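Local coordinates for Crov588 (PDB 6NYR), which is of unknown function but builds a circular leucine-rich-repeat solenoid from tandem FNIP repeats in a Cafeteriavirus, at residues N207-Q221 against P228-Q242. Residues are numbered along the deposited sequence; the frame is centred on the assembly and turned at random.
Sequences NSLTHLTFGWYFNQQ and PNSLTYLEFGRNFNQ
Asn219 swings its amide away from its own backbone N (chi1 -167°) and sets OD1 against the next turn of the chain, where two donors grip it from opposite faces of the amide plane: Asn241 N at 2.9 Å from Asn219 OD1, and NE2 of Gln242, whose chain bends at chi2 (-65°) to reach back. Asn241 repeats the gesture one turn on, its OD1 accepting from Asn263 N. At the other end, Ser230 OG donates to Leu209 O from above the carbonyl plane, much as Ser208 bonds to Asn185 and Leu187.

Strands 211-213 and 233-235 run parallel between these polar rows. Thr210 O takes both Thr232 N and Tyr233 N; Leu212 N bonds to Tyr233 O, Glu235 N to Leu212 O and Phe214 N to Glu235 O. On the face carrying Leu212 and Leu234, these lie side by side, Leu212 CD2 3.8 Å from Leu234 CD1. Phe214 and Phe236 meet rim to rim, planes 7° apart; Phe218 stacks face to face, offset, on Phe214, as Phe240 does on Phe236. A water donating to Gly215 O and Phe218 O accepts weak bonds from Gly237 N and Phe240 N, bridging the two turns. On the face of His211, Tyr233, Thr213 and Glu235, Tyr233 CB packs over the His211 ring (CH-pi), and Tyr233 OH donates to Glu235 OE1. Arg238 CD rests 3.4 Å from the centroid of the six-membered ring of Trp216; the Arg238 guanidinium lies nearly parallel to the indole, and its NH1 bonds in plane to Asn239 OD1. Parallel strands on in-register coils typify leucine-rich repeats; the phenylalanines mark the FNIP form, whose asparagine row recalls that of classical repeats.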
loop_
_atom_site.group_PDB
_atom_site.type_symbol
_atom_site.label_atom_id
_atom_site.label_comp_id
_atom_site.label_asym_id
_atom_site.label_seq_id
_atom_site.Cartn_x
_atom_site.Cartn_y
_atom_site.Cartn_z
ATOM N N ASN A 207 -0.746 11.296 -35.610
ATOM C CA ASN A 207 -2.145 11.661 -35.441
ATOM C C ASN A 207 -2.895 10.757 -34.482
ATOM O O ASN A 207 -4.098 10.962 -34.277
ATOM C CB ASN A 207 -2.849 11.602 -36.799
ATOM C CG ASN A 207 -3.034 10.165 -37.294
ATOM O OD1 ASN A 207 -2.346 9.245 -36.838
ATOM N ND2 ASN A 207 -3.969 9.971 -38.221
ATOM N N SER A 208 -2.226 9.775 -33.892
ATOM C CA SER A 208 -2.875 8.801 -33.031
ATOM C C SER A 208 -2.414 8.856 -31.585
ATOM O O SER A 208 -2.922 8.084 -30.762
ATOM C CB SER A 208 -2.632 7.390 -33.583
ATOM O OG SER A 208 -1.245 7.180 -33.805
ATOM N N LEU A 209 -1.492 9.748 -31.244
ATOM C CA LEU A 209 -0.913 9.757 -29.908
ATOM C C LEU A 209 -1.935 10.254 -28.891
ATOM O O LEU A 209 -2.590 11.279 -29.099
ATOM C CB LEU A 209 0.330 10.647 -29.891
ATOM C CG LEU A 209 1.307 10.494 -28.726
ATOM C CD1 LEU A 209 1.966 9.123 -28.788
ATOM C CD2 LEU A 209 2.359 11.589 -28.740
ATOM N N THR A 210 -2.085 9.509 -27.795
ATOM C CA THR A 210 -2.995 9.879 -26.718
ATOM C C THR A 210 -2.285 10.259 -25.428
ATOM O O THR A 210 -2.807 11.084 -24.677
ATOM C CB THR A 210 -3.975 8.732 -26.422
ATOM O OG1 THR A 210 -3.253 7.551 -26.048
ATOM C CG2 THR A 210 -4.837 8.439 -27.645
ATOM N N HIS A 211 -1.116 9.681 -25.152
ATOM C CA HIS A 211 -0.406 9.895 -23.895
ATOM C C HIS A 211 1.019 10.328 -24.213
ATOM O O HIS A 211 1.755 9.594 -24.882
ATOM C CB HIS A 211 -0.376 8.623 -23.039
ATOM C CG HIS A 211 -1.694 8.259 -22.431
ATOM N ND1 HIS A 211 -2.800 7.931 -23.185
ATOM C CD2 HIS A 211 -2.073 8.148 -21.136
ATOM C CE1 HIS A 211 -3.808 7.643 -22.380
ATOM N NE2 HIS A 211 -3.395 7.769 -21.132
ATOM N N LEU A 212 1.414 11.501 -23.721
ATOM C CA LEU A 212 2.754 12.032 -23.944
ATOM C C LEU A 212 3.348 12.419 -22.599
ATOM O O LEU A 212 2.785 13.256 -21.884
ATOM C CB LEU A 212 2.727 13.239 -24.886
ATOM C CG LEU A 212 4.069 13.925 -25.142
ATOM C CD1 LEU A 212 5.079 12.951 -25.731
ATOM C CD2 LEU A 212 3.898 15.138 -26.054
ATOM N N THR A 213 4.487 11.817 -22.265
ATOM C CA THR A 213 5.180 12.063 -21.011
ATOM C C THR A 213 6.607 12.502 -21.305
ATOM O O THR A 213 7.331 11.810 -22.029
ATOM C CB THR A 213 5.208 10.802 -20.132
ATOM O OG1 THR A 213 3.870 10.380 -19.853
ATOM C CG2 THR A 213 5.942 11.065 -18.825
ATOM N N PHE A 214 7.000 13.652 -20.757
ATOM C CA PHE A 214 8.380 14.111 -20.829
ATOM C C PHE A 214 9.107 13.789 -19.529
ATOM O O PHE A 214 8.500 13.478 -18.499
ATOM C CB PHE A 214 8.471 15.620 -21.113
ATOM C CG PHE A 214 7.988 16.005 -22.472
ATOM C CD1 PHE A 214 8.742 15.717 -23.596
ATOM C CD2 PHE A 214 6.781 16.662 -22.629
ATOM C CE1 PHE A 214 8.297 16.060 -24.856
ATOM C CE2 PHE A 214 6.327 17.017 -23.886
ATOM C CZ PHE A 214 7.087 16.715 -25.002
ATOM N N GLY A 215 10.430 13.900 -19.586
ATOM C CA GLY A 215 11.271 13.600 -18.449
ATOM C C GLY A 215 12.045 14.784 -17.910
ATOM O O GLY A 215 11.826 15.933 -18.306
ATOM N N TRP A 216 13.002 14.481 -17.030
ATOM C CA TRP A 216 13.698 15.477 -16.225
ATOM C C TRP A 216 14.133 16.706 -17.008
ATOM O O TRP A 216 13.785 17.834 -16.643
ATOM C CB TRP A 216 14.905 14.787 -15.581
ATOM C CG TRP A 216 15.650 15.539 -14.529
ATOM C CD1 TRP A 216 16.532 16.564 -14.715
ATOM C CD2 TRP A 216 15.615 15.291 -13.122
ATOM N NE1 TRP A 216 17.032 16.981 -13.508
ATOM C CE2 TRP A 216 16.487 16.214 -12.513
ATOM C CE3 TRP A 216 14.926 14.380 -12.314
ATOM C CZ2 TRP A 216 16.683 16.255 -11.134
ATOM C CZ3 TRP A 216 15.121 14.424 -10.946
ATOM C CH2 TRP A 216 15.992 15.352 -10.370
ATOM N N TYR A 217 14.901 16.515 -18.078
ATOM C CA TYR A 217 15.596 17.637 -18.693
ATOM C C TYR A 217 14.845 18.283 -19.852
ATOM O O TYR A 217 15.313 19.306 -20.370
ATOM C CB TYR A 217 16.992 17.205 -19.184
ATOM C CG TYR A 217 18.000 17.023 -18.067
ATOM C CD1 TYR A 217 18.674 18.113 -17.524
ATOM C CD2 TYR A 217 18.280 15.763 -17.554
ATOM C CE1 TYR A 217 19.584 17.952 -16.499
ATOM C CE2 TYR A 217 19.196 15.594 -16.532
ATOM C CZ TYR A 217 19.845 16.690 -16.008
ATOM O OH TYR A 217 20.756 16.522 -14.989
ATOM N N PHE A 218 13.707 17.741 -20.278
ATOM C CA PHE A 218 13.024 18.335 -21.417
ATOM C C PHE A 218 12.624 19.772 -21.106
ATOM O O PHE A 218 11.917 20.034 -20.126
ATOM C CB PHE A 218 11.782 17.545 -21.806
ATOM C CG PHE A 218 11.041 18.151 -22.967
ATOM C CD1 PHE A 218 11.471 17.937 -24.270
ATOM C CD2 PHE A 218 9.935 18.956 -22.756
ATOM C CE1 PHE A 218 10.798 18.500 -25.336
ATOM C CE2 PHE A 218 9.258 19.521 -23.820
ATOM C CZ PHE A 218 9.693 19.293 -25.110
ATOM N N ASN A 219 13.065 20.705 -21.949
ATOM C CA ASN A 219 12.721 22.109 -21.756
ATOM C C ASN A 219 12.795 22.871 -23.073
ATOM O O ASN A 219 13.566 23.827 -23.203
ATOM C CB ASN A 219 13.641 22.755 -20.720
ATOM C CG ASN A 219 13.130 24.106 -20.256
ATOM O OD1 ASN A 219 11.959 24.436 -20.443
ATOM N ND2 ASN A 219 14.000 24.886 -19.637
ATOM N N GLN A 220 11.991 22.457 -24.049
ATOM C CA GLN A 220 11.886 23.135 -25.331
ATOM C C GLN A 220 10.468 23.655 -25.495
ATOM O O GLN A 220 9.517 23.076 -24.962
ATOM C CB GLN A 220 12.218 22.193 -26.494
ATOM C CG GLN A 220 13.615 21.613 -26.456
ATOM C CD GLN A 220 14.691 22.663 -26.644
ATOM O OE1 GLN A 220 14.550 23.580 -27.455
ATOM N NE2 GLN A 220 15.775 22.536 -25.886
ATOM N N GLN A 221 10.323 24.748 -26.238
ATOM C CA GLN A 221 8.989 25.277 -26.471
ATOM C C GLN A 221 8.131 24.305 -27.269
ATOM O O GLN A 221 8.622 23.525 -28.088
ATOM C CB GLN A 221 9.008 26.630 -27.179
ATOM C CG GLN A 221 9.488 27.722 -26.291
ATOM C CD GLN A 221 9.037 29.094 -26.759
ATOM O OE1 GLN A 221 8.630 29.282 -27.905
ATOM N NE2 GLN A 221 8.936 30.013 -25.809
ATOM N N PRO A 228 -0.751 16.585 -31.343
ATOM C CA PRO A 228 -1.866 16.108 -32.169
ATOM C C PRO A 228 -3.208 16.275 -31.474
ATOM O O PRO A 228 -3.306 16.296 -30.245
ATOM C CB PRO A 228 -1.537 14.628 -32.401
ATOM C CG PRO A 228 -0.646 14.249 -31.250
ATOM C CD PRO A 228 0.130 15.487 -30.892
ATOM N N ASN A 229 -4.258 16.385 -32.294
ATOM C CA ASN A 229 -5.616 16.551 -31.788
ATOM C C ASN A 229 -6.173 15.288 -31.144
ATOM O O ASN A 229 -7.345 15.288 -30.748
ATOM C CB ASN A 229 -6.555 17.013 -32.910
ATOM C CG ASN A 229 -6.372 18.479 -33.255
ATOM O OD1 ASN A 229 -6.102 19.303 -32.378
ATOM N ND2 ASN A 229 -6.534 18.816 -34.531
ATOM N N SER A 230 -5.388 14.215 -31.046
ATOM C CA SER A 230 -5.817 13.014 -30.343
ATOM C C SER A 230 -5.323 12.970 -28.903
ATOM O O SER A 230 -5.827 12.161 -28.114
ATOM C CB SER A 230 -5.322 11.760 -31.076
ATOM O OG SER A 230 -3.920 11.803 -31.280
ATOM N N LEU A 231 -4.368 13.826 -28.539
ATOM C CA LEU A 231 -3.764 13.767 -27.216
ATOM C C LEU A 231 -4.803 14.011 -26.129
ATOM O O LEU A 231 -5.543 14.999 -26.167
ATOM C CB LEU A 231 -2.644 14.801 -27.110
ATOM C CG LEU A 231 -1.535 14.473 -26.112
ATOM C CD1 LEU A 231 -0.705 13.297 -26.631
ATOM C CD2 LEU A 231 -0.661 15.683 -25.831
ATOM N N THR A 232 -4.843 13.110 -25.146
ATOM C CA THR A 232 -5.664 13.298 -23.961
ATOM C C THR A 232 -4.855 13.467 -22.682
ATOM O O THR A 232 -5.363 14.062 -21.727
ATOM C CB THR A 232 -6.612 12.103 -23.777
ATOM O OG1 THR A 232 -5.854 10.931 -23.443
ATOM C CG2 THR A 232 -7.391 11.850 -25.058
ATOM N N TYR A 233 -3.622 12.965 -22.644
ATOM C CA TYR A 233 -2.787 12.958 -21.452
ATOM C C TYR A 233 -1.457 13.612 -21.790
ATOM O O TYR A 233 -0.799 13.220 -22.761
ATOM C CB TYR A 233 -2.575 11.522 -20.944
ATOM C CG TYR A 233 -1.734 11.419 -19.690
ATOM C CD1 TYR A 233 -0.353 11.538 -19.748
ATOM C CD2 TYR A 233 -2.317 11.196 -18.448
ATOM C CE1 TYR A 233 0.425 11.447 -18.612
ATOM C CE2 TYR A 233 -1.546 11.102 -17.306
ATOM C CZ TYR A 233 -0.172 11.226 -17.393
ATOM O OH TYR A 233 0.611 11.135 -16.263
ATOM N N LEU A 234 -1.073 14.619 -21.003
ATOM C CA LEU A 234 0.194 15.322 -21.194
ATOM C C LEU A 234 0.843 15.553 -19.838
ATOM O O LEU A 234 0.264 16.230 -18.981
ATOM C CB LEU A 234 -0.022 16.654 -21.926
ATOM C CG LEU A 234 1.200 17.526 -22.202
ATOM C CD1 LEU A 234 2.215 16.781 -23.049
ATOM C CD2 LEU A 234 0.783 18.822 -22.884
ATOM N N GLU A 235 2.040 15.000 -19.650
ATOM C CA GLU A 235 2.788 15.137 -18.404
ATOM C C GLU A 235 4.181 15.667 -18.707
ATOM O O GLU A 235 4.959 15.004 -19.403
ATOM C CB GLU A 235 2.884 13.799 -17.666
ATOM C CG GLU A 235 3.803 13.837 -16.449
ATOM C CD GLU A 235 3.920 12.493 -15.751
ATOM O OE1 GLU A 235 3.078 11.613 -16.015
ATOM O OE2 GLU A 235 4.850 12.325 -14.936
ATOM N N PHE A 236 4.498 16.846 -18.176
ATOM C CA PHE A 236 5.826 17.414 -18.338
ATOM C C PHE A 236 6.769 16.922 -17.241
ATOM O O PHE A 236 6.351 16.387 -16.212
ATOM C CB PHE A 236 5.793 18.949 -18.322
ATOM C CG PHE A 236 5.142 19.548 -19.526
ATOM C CD1 PHE A 236 5.774 19.520 -20.752
ATOM C CD2 PHE A 236 3.898 20.149 -19.432
ATOM C CE1 PHE A 236 5.174 20.062 -21.867
ATOM C CE2 PHE A 236 3.294 20.699 -20.541
ATOM C CZ PHE A 236 3.934 20.655 -21.760
ATOM N N GLY A 237 8.066 17.135 -17.466
ATOM C CA GLY A 237 9.091 16.720 -16.539
ATOM C C GLY A 237 9.574 17.853 -15.648
ATOM O O GLY A 237 9.043 18.965 -15.650
ATOM N N ARG A 238 10.615 17.544 -14.872
ATOM C CA ARG A 238 11.081 18.463 -13.841
ATOM C C ARG A 238 11.355 19.849 -14.411
ATOM O O ARG A 238 10.882 20.859 -13.877
ATOM C CB ARG A 238 12.334 17.894 -13.174
ATOM C CG ARG A 238 12.809 18.678 -11.962
ATOM C CD ARG A 238 14.221 18.277 -11.563
ATOM N NE ARG A 238 14.718 19.057 -10.431
ATOM C CZ ARG A 238 15.411 20.188 -10.519
ATOM N NH1 ARG A 238 15.711 20.710 -11.697
ATOM N NH2 ARG A 238 15.806 20.798 -9.414
ATOM N N ASN A 239 12.133 19.918 -15.491
ATOM C CA ASN A 239 12.725 21.170 -15.933
ATOM C C ASN A 239 11.889 21.948 -16.941
ATOM O O ASN A 239 12.255 23.083 -17.269
ATOM C CB ASN A 239 14.101 20.903 -16.553
ATOM C CG ASN A 239 15.148 20.534 -15.525
ATOM O OD1 ASN A 239 14.867 20.470 -14.328
ATOM N ND2 ASN A 239 16.363 20.263 -15.990
ATOM N N PHE A 240 10.801 21.384 -17.460
ATOM C CA PHE A 240 10.034 22.111 -18.461
ATOM C C PHE A 240 9.510 23.420 -17.878
ATOM O O PHE A 240 8.783 23.416 -16.878
ATOM C CB PHE A 240 8.864 21.293 -18.986
ATOM C CG PHE A 240 7.971 22.075 -19.909
ATOM C CD1 PHE A 240 8.299 22.234 -21.243
ATOM C CD2 PHE A 240 6.825 22.690 -19.428
ATOM C CE1 PHE A 240 7.484 22.970 -22.088
ATOM C CE2 PHE A 240 6.012 23.425 -20.264
ATOM C CZ PHE A 240 6.343 23.565 -21.599
ATOM N N ASN A 241 9.860 24.535 -18.513
ATOM C CA ASN A 241 9.448 25.850 -18.044
ATOM C C ASN A 241 9.403 26.821 -19.226
ATOM O O ASN A 241 10.112 27.826 -19.280
ATOM C CB ASN A 241 10.389 26.351 -16.950
ATOM C CG ASN A 241 9.815 27.526 -16.176
ATOM O OD1 ASN A 241 8.603 27.757 -16.190
ATOM N ND2 ASN A 241 10.681 28.278 -15.501
ATOM N N GLN A 242 8.559 26.523 -20.209
ATOM C CA GLN A 242 8.368 27.388 -21.363
ATOM C C GLN A 242 6.934 27.895 -21.392
ATOM O O GLN A 242 6.015 27.227 -20.909
ATOM C CB GLN A 242 8.666 26.656 -22.680
ATOM C CG GLN A 242 10.098 26.200 -22.812
ATOM C CD GLN A 242 11.063 27.363 -22.869
ATOM O OE1 GLN A 242 10.830 28.344 -23.581
ATOM N NE2 GLN A 242 12.143 27.273 -22.102
HETATM O O HOH W 1 10.675 18.360 -18.786
HETATM O O HOH W 2 17.248 21.077 -19.080
#